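PDB 3U62: shikimate dehydrogenase from Thermotoga maritima, which catalyses the reversible NADPH-linked reduction of 3-dehydroshikimate to shikimate, a step in the chorismate pathway to the aromatic amino acids. Local coordinates for residues 63-76 and 81-95. Residues are numbered along the deposited sequence; the frame is centred on the assembly and turned at random.
Sequences KERVMRYVEPSEDA and AVNCVFRGKGYNTDW. With SO4 (sulfate ion), chain C.
Asp75 and Trp95 meet nearly at a right angle: carboxylate oxygen OD2 accepts the indole N-H from NE1 at 2.8 Å, on the anti side but tilted out of the carboxylate plane, with carboxylate and ring planes 74° apart. Asp75 CG stands between its own backbone N and carbonyl carbon (chi1 54°), which turns the acid toward Trp95 while OD1 accepts from Ser73 OG at 2.9 Å. Water 2 donates to the same OD2 and accepts from Asn92 N; the short acid thus links the starts of helices 74-79 and 94-101. Replacing it by alanine removes both oxygens and is likely to leave the indole N-H, the Ser73 hydroxyl and water 2 without this acceptor.

Ser73 suits the N-cap of helix 74-79, its OG receiving a weak bond from Ala76 N. Before it, strand 71-72 runs parallel to strand 89-91: Gly88 O accepts from Glu71 N, Glu71 O from Gly90 N, and Gly90 O from Ser73 N. Glu71 and Lys89 lie side by side in a salt bridge (OE2 to NZ, 3.0 Å) whose hydrogen bond is weak. Glycine suits position 90: a CB there would clash with Val70 CG2. Branched Val82 suits its apolar spot, CG2 packing 3.8 Å from both Met67 CG and Ala76 CB; its N donates to Lys63 O.

Lys63, the predicted proton acceptor, curls at chi3 and chi4, bringing NZ to O4 (2.9 Å) and O3 of a sulfate, probably from the crystallisation liquor, also gripped by backbone N of Lys63, Glu64 and Gly118. This end, with Asn83 and Asp94, predicted shikimate ligands, borders the cleft between the substrate-binding and Rossmann-type NADP domains of shikimate dehydrogenases.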
loop_
_atom_site.group_PDB
_atom_site.type_symbol
_atom_site.label_atom_id
_atom_site.label_comp_id
_atom_site.label_asym_id
_atom_site.label_seq_id
_atom_site.Cartn_x
_atom_site.Cartn_y
_atom_site.Cartn_z
ATOM N N LYS A 63 1.074 10.672 -0.641
ATOM C CA LYS A 63 0.389 10.088 -1.802
ATOM C C LYS A 63 -0.744 10.966 -2.337
ATOM O O LYS A 63 -0.852 11.171 -3.549
ATOM C CB LYS A 63 -0.111 8.671 -1.507
ATOM C CG LYS A 63 1.007 7.654 -1.287
ATOM C CD LYS A 63 0.488 6.218 -1.245
ATOM C CE LYS A 63 -0.431 5.958 -0.050
ATOM N NZ LYS A 63 0.240 6.187 1.261
ATOM N N GLU A 64 -1.576 11.484 -1.437
ATOM C CA GLU A 64 -2.622 12.431 -1.815
ATOM C C GLU A 64 -2.010 13.793 -2.148
ATOM O O GLU A 64 -2.415 14.443 -3.114
ATOM C CB GLU A 64 -3.665 12.566 -0.697
ATOM C CG GLU A 64 -4.969 13.272 -1.105
ATOM C CD GLU A 64 -4.853 14.793 -1.138
ATOM O OE1 GLU A 64 -4.132 15.365 -0.287
ATOM O OE2 GLU A 64 -5.493 15.416 -2.011
ATOM N N ARG A 65 -1.034 14.207 -1.344
ATOM C CA ARG A 65 -0.412 15.527 -1.447
ATOM C C ARG A 65 0.233 15.789 -2.812
ATOM O O ARG A 65 0.140 16.902 -3.339
ATOM C CB ARG A 65 0.636 15.685 -0.345
ATOM C CG ARG A 65 0.853 17.114 0.135
ATOM C CD ARG A 65 2.014 17.189 1.123
ATOM N NE ARG A 65 1.874 16.246 2.233
ATOM C CZ ARG A 65 1.253 16.513 3.379
ATOM N NH1 ARG A 65 0.699 17.703 3.589
ATOM N NH2 ARG A 65 1.183 15.584 4.323
ATOM N N VAL A 66 0.876 14.767 -3.373
ATOM C CA VAL A 66 1.632 14.906 -4.623
ATOM C C VAL A 66 0.739 15.087 -5.864
ATOM O O VAL A 66 1.212 15.513 -6.921
ATOM C CB VAL A 66 2.631 13.722 -4.812
ATOM C CG1 VAL A 66 1.906 12.439 -5.222
ATOM C CG2 VAL A 66 3.727 14.077 -5.816
ATOM N N MET A 67 -0.550 14.778 -5.717
ATOM C CA MET A 67 -1.508 14.842 -6.824
ATOM C C MET A 67 -1.623 16.223 -7.456
ATOM O O MET A 67 -1.823 16.338 -8.667
ATOM C CB MET A 67 -2.890 14.389 -6.364
ATOM C CG MET A 67 -2.950 12.942 -5.929
ATOM S SD MET A 67 -4.639 12.433 -5.604
ATOM C CE MET A 67 -5.268 12.272 -7.292
ATOM N N ARG A 68 -1.497 17.263 -6.633
ATOM C CA ARG A 68 -1.584 18.645 -7.097
ATOM C C ARG A 68 -0.447 19.006 -8.060
ATOM O O ARG A 68 -0.576 19.933 -8.864
ATOM C CB ARG A 68 -1.596 19.607 -5.902
ATOM C CG ARG A 68 -1.982 21.041 -6.253
ATOM C CD ARG A 68 -1.680 22.026 -5.135
ATOM N NE ARG A 68 -2.352 23.301 -5.384
ATOM C CZ ARG A 68 -2.137 24.432 -4.714
ATOM N NH1 ARG A 68 -1.250 24.480 -3.727
ATOM N NH2 ARG A 68 -2.815 25.526 -5.039
ATOM N N TYR A 69 0.650 18.257 -7.990
ATOM C CA TYR A 69 1.870 18.601 -8.722
ATOM C C TYR A 69 2.103 17.762 -9.978
ATOM O O TYR A 69 3.074 17.982 -10.707
ATOM C CB TYR A 69 3.080 18.531 -7.785
ATOM C CG TYR A 69 2.939 19.427 -6.575
ATOM C CD1 TYR A 69 2.335 18.963 -5.408
ATOM C CD2 TYR A 69 3.390 20.748 -6.603
ATOM C CE1 TYR A 69 2.191 19.783 -4.296
ATOM C CE2 TYR A 69 3.253 21.578 -5.493
ATOM C CZ TYR A 69 2.652 21.085 -4.343
ATOM O OH TYR A 69 2.509 21.893 -3.239
ATOM N N VAL A 70 1.205 16.810 -10.228
ATOM C CA VAL A 70 1.280 15.947 -11.410
ATOM C C VAL A 70 -0.093 15.827 -12.076
ATOM O O VAL A 70 -1.082 16.365 -11.573
ATOM C CB VAL A 70 1.831 14.530 -11.065
ATOM C CG1 VAL A 70 3.281 14.599 -10.589
ATOM C CG2 VAL A 70 0.945 13.820 -10.040
ATOM N N GLU A 71 -0.144 15.132 -13.212
ATOM C CA GLU A 71 -1.405 14.820 -13.875
ATOM C C GLU A 71 -1.785 13.373 -13.553
ATOM O O GLU A 71 -1.218 12.439 -14.130
ATOM C CB GLU A 71 -1.287 15.039 -15.388
ATOM C CG GLU A 71 -2.575 14.807 -16.168
ATOM C CD GLU A 71 -2.386 14.992 -17.660
ATOM O OE1 GLU A 71 -2.392 16.155 -18.120
ATOM O OE2 GLU A 71 -2.236 13.974 -18.372
ATOM N N PRO A 72 -2.736 13.179 -12.620
ATOM C CA PRO A 72 -3.073 11.823 -12.191
ATOM C C PRO A 72 -3.927 11.061 -13.198
ATOM O O PRO A 72 -4.711 11.663 -13.938
ATOM C CB PRO A 72 -3.855 12.051 -10.895
ATOM C CG PRO A 72 -4.453 13.399 -11.044
ATOM C CD PRO A 72 -3.505 14.202 -11.884
ATOM N N SER A 73 -3.758 9.740 -13.214
ATOM C CA SER A 73 -4.596 8.852 -14.011
ATOM C C SER A 73 -6.000 8.791 -13.415
ATOM O O SER A 73 -6.214 9.198 -12.270
ATOM C CB SER A 73 -3.985 7.450 -14.062
ATOM O OG SER A 73 -3.908 6.874 -12.770
ATOM N N GLU A 74 -6.947 8.275 -14.196
ATOM C CA GLU A 74 -8.344 8.172 -13.771
ATOM C C GLU A 74 -8.502 7.376 -12.474
ATOM O O GLU A 74 -9.265 7.773 -11.591
ATOM C CB GLU A 74 -9.194 7.551 -14.883
ATOM C CG GLU A 74 -10.701 7.641 -14.661
ATOM C CD GLU A 74 -11.506 6.943 -15.748
ATOM O OE1 GLU A 74 -10.917 6.185 -16.549
ATOM O OE2 GLU A 74 -12.737 7.150 -15.799
ATOM N N ASP A 75 -7.782 6.262 -12.368
ATOM C CA ASP A 75 -7.837 5.428 -11.165
ATOM C C ASP A 75 -7.169 6.095 -9.962
ATOM O O ASP A 75 -7.656 5.967 -8.838
ATOM C CB ASP A 75 -7.256 4.032 -11.420
ATOM C CG ASP A 75 -5.850 4.073 -11.989
ATOM O OD1 ASP A 75 -5.669 4.599 -13.108
ATOM O OD2 ASP A 75 -4.925 3.566 -11.320
ATOM N N ALA A 76 -6.068 6.811 -10.200
ATOM C CA ALA A 76 -5.409 7.588 -9.148
ATOM C C ALA A 76 -6.330 8.690 -8.619
ATOM O O ALA A 76 -6.319 8.990 -7.424
ATOM C CB ALA A 76 -4.102 8.177 -9.654
ATOM N N ALA A 81 -4.973 9.169 -4.509
ATOM C CA ALA A 81 -3.605 8.862 -4.096
ATOM C C ALA A 81 -2.740 8.499 -5.292
ATOM O O ALA A 81 -3.152 7.727 -6.162
ATOM C CB ALA A 81 -3.593 7.733 -3.068
ATOM N N VAL A 82 -1.542 9.072 -5.329
ATOM C CA VAL A 82 -0.544 8.748 -6.340
ATOM C C VAL A 82 0.699 8.208 -5.635
ATOM O O VAL A 82 1.268 8.881 -4.772
ATOM C CB VAL A 82 -0.186 9.990 -7.201
ATOM C CG1 VAL A 82 1.097 9.763 -7.993
ATOM C CG2 VAL A 82 -1.333 10.344 -8.136
ATOM N N ASN A 83 1.108 6.992 -5.988
ATOM C CA ASN A 83 2.321 6.404 -5.418
ATOM C C ASN A 83 3.428 6.180 -6.445
ATOM O O ASN A 83 4.523 5.746 -6.093
ATOM C CB ASN A 83 2.012 5.094 -4.684
ATOM C CG ASN A 83 1.785 3.933 -5.632
ATOM O OD1 ASN A 83 1.045 4.050 -6.608
ATOM N ND2 ASN A 83 2.421 2.801 -5.346
ATOM N N CYS A 84 3.132 6.463 -7.711
ATOM C CA CYS A 84 4.102 6.297 -8.785
ATOM C C CYS A 84 3.986 7.443 -9.780
ATOM O O CYS A 84 2.930 7.654 -10.381
ATOM C CB CYS A 84 3.904 4.951 -9.492
ATOM S SG CYS A 84 5.080 4.623 -10.838
ATOM N N VAL A 85 5.078 8.181 -9.938
ATOM C CA VAL A 85 5.129 9.305 -10.865
ATOM C C VAL A 85 6.141 9.021 -11.965
ATOM O O VAL A 85 7.196 8.437 -11.713
ATOM C CB VAL A 85 5.482 10.630 -10.139
ATOM C CG1 VAL A 85 5.683 11.773 -11.131
ATOM C CG2 VAL A 85 4.396 10.994 -9.137
ATOM N N PHE A 86 5.799 9.418 -13.187
ATOM C CA PHE A 86 6.729 9.367 -14.306
ATOM C C PHE A 86 6.528 10.572 -15.215
ATOM O O PHE A 86 5.486 10.709 -15.862
ATOM C CB PHE A 86 6.580 8.057 -15.089
ATOM C CG PHE A 86 7.676 7.813 -16.097
ATOM C CD1 PHE A 86 9.019 7.953 -15.745
ATOM C CD2 PHE A 86 7.366 7.416 -17.395
ATOM C CE1 PHE A 86 10.030 7.721 -16.673
ATOM C CE2 PHE A 86 8.371 7.179 -18.330
ATOM C CZ PHE A 86 9.706 7.331 -17.967
ATOM N N ARG A 87 7.535 11.443 -15.238
ATOM C CA ARG A 87 7.576 12.611 -16.122
ATOM C C ARG A 87 6.270 13.405 -16.162
ATOM O O ARG A 87 5.669 13.601 -17.223
ATOM C CB ARG A 87 8.065 12.208 -17.518
ATOM C CG ARG A 87 9.508 11.756 -17.482
ATOM C CD ARG A 87 10.014 11.198 -18.789
ATOM N NE ARG A 87 11.454 10.986 -18.683
ATOM C CZ ARG A 87 12.162 10.142 -19.425
ATOM N NH1 ARG A 87 11.577 9.400 -20.357
ATOM N NH2 ARG A 87 13.468 10.040 -19.228
ATOM N N GLY A 88 5.836 13.844 -14.982
ATOM C CA GLY A 88 4.674 14.715 -14.849
ATOM C C GLY A 88 3.338 14.008 -14.706
ATOM O O GLY A 88 2.323 14.652 -14.436
ATOM N N LYS A 89 3.335 12.689 -14.891
ATOM C CA LYS A 89 2.108 11.898 -14.799
ATOM C C LYS A 89 2.084 11.093 -13.507
ATOM O O LYS A 89 3.101 10.531 -13.098
ATOM C CB LYS A 89 1.971 10.956 -16.003
ATOM C CG LYS A 89 2.185 11.604 -17.370
ATOM C CD LYS A 89 1.091 12.607 -17.718
ATOM C CE LYS A 89 1.424 13.330 -19.011
ATOM N NZ LYS A 89 0.579 14.544 -19.194
ATOM N N GLY A 90 0.915 11.043 -12.871
ATOM C CA GLY A 90 0.739 10.311 -11.621
ATOM C C GLY A 90 -0.106 9.063 -11.788
ATOM O O GLY A 90 -1.107 9.069 -12.507
ATOM N N TYR A 91 0.305 7.992 -11.113
ATOM C CA TYR A 91 -0.368 6.702 -11.205
ATOM C C TYR A 91 -0.548 6.100 -9.823
ATOM O O TYR A 91 0.122 6.504 -8.869
ATOM C CB TYR A 91 0.451 5.747 -12.076
ATOM C CG TYR A 91 0.708 6.280 -13.462
ATOM C CD1 TYR A 91 1.924 6.878 -13.788
ATOM C CD2 TYR A 91 -0.277 6.206 -14.447
ATOM C CE1 TYR A 91 2.157 7.377 -15.064
ATOM C CE2 TYR A 91 -0.057 6.701 -15.723
ATOM C CZ TYR A 91 1.162 7.286 -16.025
ATOM O OH TYR A 91 1.384 7.777 -17.289
ATOM N N ASN A 92 -1.458 5.138 -9.714
ATOM C CA ASN A 92 -1.562 4.348 -8.499
ATOM C C ASN A 92 -1.343 2.871 -8.796
ATOM O O ASN A 92 -2.132 2.242 -9.504
ATOM C CB ASN A 92 -2.894 4.582 -7.783
ATOM C CG ASN A 92 -2.883 4.077 -6.348
ATOM O OD1 ASN A 92 -2.901 4.865 -5.403
ATOM N ND2 ASN A 92 -2.850 2.759 -6.180
ATOM N N THR A 93 -0.256 2.331 -8.252
ATOM C CA THR A 93 0.097 0.931 -8.457
ATOM C C THR A 93 -0.170 0.096 -7.205
ATOM O O THR A 93 -0.050 -1.132 -7.239
ATOM C CB THR A 93 1.570 0.769 -8.890
ATOM O OG1 THR A 93 2.433 1.255 -7.855
ATOM C CG2 THR A 93 1.837 1.547 -10.169
ATOM N N ASP A 94 -0.528 0.766 -6.110
ATOM C CA ASP A 94 -0.873 0.088 -4.860
ATOM C C ASP A 94 -2.062 -0.855 -5.026
ATOM O O ASP A 94 -2.014 -1.995 -4.560
ATOM C CB ASP A 94 -1.157 1.093 -3.735
ATOM C CG ASP A 94 0.105 1.576 -3.036
ATOM O OD1 ASP A 94 1.153 0.897 -3.120
ATOM O OD2 ASP A 94 0.044 2.645 -2.386
ATOM N N TRP A 95 -3.120 -0.385 -5.689
ATOM C CA TRP A 95 -4.314 -1.209 -5.900
ATOM C C TRP A 95 -4.028 -2.420 -6.784
ATOM O O TRP A 95 -4.594 -3.496 -6.572
ATOM C CB TRP A 95 -5.499 -0.391 -6.437
ATOM C CG TRP A 95 -5.417 0.024 -7.884
ATOM C CD1 TRP A 95 -4.911 1.193 -8.369
ATOM C CD2 TRP A 95 -5.882 -0.714 -9.025
ATOM N NE1 TRP A 95 -5.023 1.231 -9.738
ATOM C CE2 TRP A 95 -5.613 0.073 -10.168
ATOM C CE3 TRP A 95 -6.493 -1.967 -9.194
ATOM C CZ2 TRP A 95 -5.931 -0.349 -11.461
ATOM C CZ3 TRP A 95 -6.809 -2.386 -10.483
ATOM C CH2 TRP A 95 -6.526 -1.576 -11.599
HETATM S S SO4 C . -1.061 9.387 2.219
HETATM O O1 SO4 C . -0.985 9.800 3.617
HETATM O O2 SO4 C . -1.625 10.475 1.421
HETATM O O3 SO4 C . -1.909 8.206 2.110
HETATM O O4 SO4 C . 0.278 9.063 1.736
HETATM O O HOH W 1 -1.473 10.040 -15.436
HETATM O O HOH W 2 -2.571 4.280 -12.443
#